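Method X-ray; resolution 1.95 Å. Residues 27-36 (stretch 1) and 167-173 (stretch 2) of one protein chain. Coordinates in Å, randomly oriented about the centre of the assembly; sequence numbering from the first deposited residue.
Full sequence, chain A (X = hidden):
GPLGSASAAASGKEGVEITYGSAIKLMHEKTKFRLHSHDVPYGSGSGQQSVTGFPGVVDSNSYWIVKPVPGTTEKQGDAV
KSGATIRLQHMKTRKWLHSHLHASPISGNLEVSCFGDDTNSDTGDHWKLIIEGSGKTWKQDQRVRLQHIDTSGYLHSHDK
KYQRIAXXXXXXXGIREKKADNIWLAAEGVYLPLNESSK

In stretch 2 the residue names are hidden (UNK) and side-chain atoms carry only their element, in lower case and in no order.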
# COMPACT_ATOMS: atom_id res chain seq x y z
N MET A 27 -3.09 7.29 3.12
CA MET A 27 -2.40 8.25 3.95
C MET A 27 -1.95 7.62 5.26
O MET A 27 -2.74 6.97 5.96
CB MET A 27 -3.30 9.45 4.23
CG MET A 27 -2.60 10.59 4.97
SD MET A 27 -3.72 11.88 5.59
CE MET A 27 -4.34 11.07 7.06
N HIS A 28 -0.67 7.83 5.59
CA HIS A 28 -0.06 7.46 6.87
C HIS A 28 -0.70 8.30 7.98
O HIS A 28 -0.65 9.53 7.95
CB HIS A 28 1.43 7.74 6.78
CG HIS A 28 2.23 7.30 7.97
ND1 HIS A 28 2.31 5.99 8.38
CD2 HIS A 28 3.03 8.01 8.80
CE1 HIS A 28 3.12 5.90 9.43
NE2 HIS A 28 3.56 7.12 9.71
N GLU A 29 -1.33 7.66 8.96
CA GLU A 29 -2.04 8.49 9.95
C GLU A 29 -1.18 9.49 10.72
O GLU A 29 -1.60 10.62 10.93
CB GLU A 29 -2.82 7.65 10.94
CG GLU A 29 -3.65 8.54 11.89
CD GLU A 29 -4.49 7.72 12.85
OE1 GLU A 29 -3.93 6.81 13.52
OE2 GLU A 29 -5.71 7.99 12.97
N LYS A 30 -0.01 9.07 11.17
CA LYS A 30 0.86 9.88 12.00
C LYS A 30 1.49 11.05 11.24
O LYS A 30 1.45 12.18 11.70
CB LYS A 30 1.96 8.95 12.54
CG LYS A 30 2.53 9.34 13.87
CD LYS A 30 1.52 9.16 14.97
CE LYS A 30 2.19 9.45 16.32
NZ LYS A 30 1.18 9.52 17.44
N THR A 31 2.09 10.79 10.08
CA THR A 31 2.79 11.85 9.36
C THR A 31 1.97 12.54 8.27
O THR A 31 2.35 13.61 7.78
CB THR A 31 4.06 11.30 8.68
OG1 THR A 31 3.66 10.37 7.67
CG2 THR A 31 4.98 10.63 9.69
N LYS A 32 0.86 11.92 7.86
CA LYS A 32 0.03 12.44 6.77
C LYS A 32 0.64 12.28 5.36
O LYS A 32 0.05 12.73 4.38
CB LYS A 32 -0.40 13.90 7.02
CG LYS A 32 -0.90 14.21 8.46
CD LYS A 32 -2.07 13.32 8.86
CE LYS A 32 -2.51 13.64 10.31
NZ LYS A 32 -3.51 12.65 10.83
N PHE A 33 1.80 11.63 5.25
CA PHE A 33 2.41 11.36 3.93
C PHE A 33 1.62 10.30 3.15
O PHE A 33 0.97 9.43 3.75
CB PHE A 33 3.90 10.96 4.05
CG PHE A 33 4.85 12.14 4.29
CD1 PHE A 33 4.57 13.12 5.27
CD2 PHE A 33 6.04 12.26 3.56
CE1 PHE A 33 5.46 14.21 5.48
CE2 PHE A 33 6.92 13.32 3.77
CZ PHE A 33 6.62 14.31 4.75
N ARG A 34 1.67 10.36 1.83
CA ARG A 34 0.92 9.43 1.00
C ARG A 34 1.79 8.30 0.42
O ARG A 34 2.90 8.53 -0.06
CB ARG A 34 0.22 10.16 -0.15
CG ARG A 34 -0.98 10.95 0.23
CD ARG A 34 -0.57 12.38 0.56
NE ARG A 34 -1.66 13.32 0.33
CZ ARG A 34 -2.28 13.96 1.30
NH1 ARG A 34 -1.89 13.78 2.56
NH2 ARG A 34 -3.28 14.79 1.02
N LEU A 35 1.25 7.09 0.44
CA LEU A 35 1.91 5.97 -0.23
C LEU A 35 2.13 6.31 -1.71
O LEU A 35 1.19 6.69 -2.42
CB LEU A 35 1.08 4.68 -0.04
CG LEU A 35 1.72 3.36 -0.49
CD1 LEU A 35 2.91 2.99 0.43
CD2 LEU A 35 0.68 2.22 -0.57
N HIS A 36 3.37 6.16 -2.18
CA HIS A 36 3.81 6.71 -3.43
C HIS A 36 4.83 5.80 -4.14
O HIS A 36 5.64 5.12 -3.50
CB HIS A 36 4.40 8.11 -3.14
CG HIS A 36 5.14 8.75 -4.28
ND1 HIS A 36 6.48 8.56 -4.49
CD2 HIS A 36 4.75 9.68 -5.18
CE1 HIS A 36 6.88 9.28 -5.52
NE2 HIS A 36 5.84 9.98 -5.95
N UNK A 167 14.58 13.34 -2.12
CA UNK A 167 14.76 13.98 -0.82
C UNK A 167 13.49 14.60 -0.25
O UNK A 167 12.73 15.25 -0.97
N UNK A 168 13.27 14.42 1.05
CA UNK A 168 12.04 14.89 1.70
C UNK A 168 10.93 13.83 1.70
O UNK A 168 9.95 13.97 2.43
N UNK A 169 11.07 12.78 0.89
CA UNK A 169 10.14 11.64 0.91
C UNK A 169 10.54 10.65 2.02
O UNK A 169 11.73 10.54 2.33
n UNK A 169 9.76 12.03 -3.95
c UNK A 169 9.41 11.76 -1.54
c UNK A 169 9.54 11.15 -2.94
c UNK A 169 10.09 10.92 -0.44
o UNK A 169 9.42 9.93 -3.13
N UNK A 170 9.57 9.98 2.62
CA UNK A 170 9.83 9.09 3.77
C UNK A 170 10.07 7.66 3.31
O UNK A 170 9.49 7.21 2.30
c UNK A 170 8.45 10.42 5.45
n UNK A 170 7.12 11.56 7.08
c UNK A 170 8.65 9.10 4.77
o UNK A 170 6.35 9.59 6.34
c UNK A 170 7.21 10.49 6.33
N UNK A 171 10.90 6.94 4.06
CA UNK A 171 10.99 5.49 3.93
C UNK A 171 9.64 4.84 4.20
O UNK A 171 8.93 5.20 5.15
o UNK A 171 14.12 2.05 5.49
o UNK A 171 12.63 2.88 6.84
c UNK A 171 13.12 2.75 5.71
c UNK A 171 12.45 3.47 4.56
c UNK A 171 12.01 4.90 4.92
N UNK A 172 9.30 3.86 3.37
CA UNK A 172 8.19 2.96 3.66
C UNK A 172 8.81 1.57 3.85
O UNK A 172 9.72 1.19 3.11
c UNK A 172 6.51 4.39 2.47
c UNK A 172 7.13 2.99 2.53
c UNK A 172 6.04 1.90 2.73
N UNK A 173 8.36 0.86 4.87
CA UNK A 173 8.93 -0.47 5.17
C UNK A 173 7.87 -1.33 5.85
O UNK A 173 6.73 -0.90 6.00
c UNK A 173 10.18 -0.32 6.04
s UNK A 173 9.87 0.40 7.66

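Position 167 has backbone atoms and nothing beyond CA, and no atom of stretch 1 lies near it; it is Gly 167.

Position 168 likewise ends at CA. Its carbonyl O lies 3.4 Å from CE2 of Phe 33, near the plane of the ring and at its edge, where the ring hydrogens carry slight positive charge. Its phi/psi of 91/-15° would jam a CB against the carbonyl O of the residue before, which by itself calls for glycine. This is Gly 168.

Position 169 carries three carbons in an unbranched run, the third bearing one oxygen and one nitrogen: a carboxamide at the end of a two-methylene arm. The CA-to-CB bond points sideways, yet the end of the chain comes nearer to stretch 1, its oxygen lying close to ND1 of His 36. The residue is Gln 169, with chi1 m and chi2 t. The distance from OE1 of Gln 169 to ND1 of His 36 is 3.5 Å, a contact rather than a hydrogen bond; both atoms are hydrogen-bonded elsewhere in the structure.

Position 170 repeats the pattern, three carbons in line with one oxygen and one nitrogen on the last. Here CA-to-CB points toward stretch 1, the carboxamide carbon lies over one face of the Phe 33 ring, and the oxygen approaches OG1 of Thr 31. This is Gln 170, of which 85 Å² is covered, the largest share in stretch 2. With chi1 m and chi2 t, the arm extends to place CD 3.5 Å from CD2 of Phe 33, while OE1 accepts a hydrogen bond from OG1 of Thr 31 at 3.1 Å, although the position of that hydroxyl is less sure.

Position 171 has three carbons ending in two oxygens, a carboxylate. Its side chain is out of reach of stretch 1, and both carboxylate oxygens are hydrogen-bonded elsewhere in the structure. It is Glu 171.

Position 172 has three carbons, one bonded to CA and carrying the other two. One of these methyls meets CD1 of Leu 35. This beta-branched, wholly apolar group is Val 172; its CG1 is 4.0 Å from CD1 of Leu 35.

Position 173 has one carbon followed by sulfur, out of reach of stretch 1: Cys 173.

The contact is made mostly through side chains, with the carbonyl O of Gly 168 against the Phe 33 ring edge as a backbone contribution; no backbone-to-backbone hydrogen bond joins the stretches. Phe 33 and Gln 170 have the largest covered areas of their stretches, together nearly half of the 322 Å² buried, joining ring-face packing to the Thr 31 hydrogen bond, while Leu 35 and Val 172 add an apolar contact.

Stretch 2, residues 167-173: GGQQEVC
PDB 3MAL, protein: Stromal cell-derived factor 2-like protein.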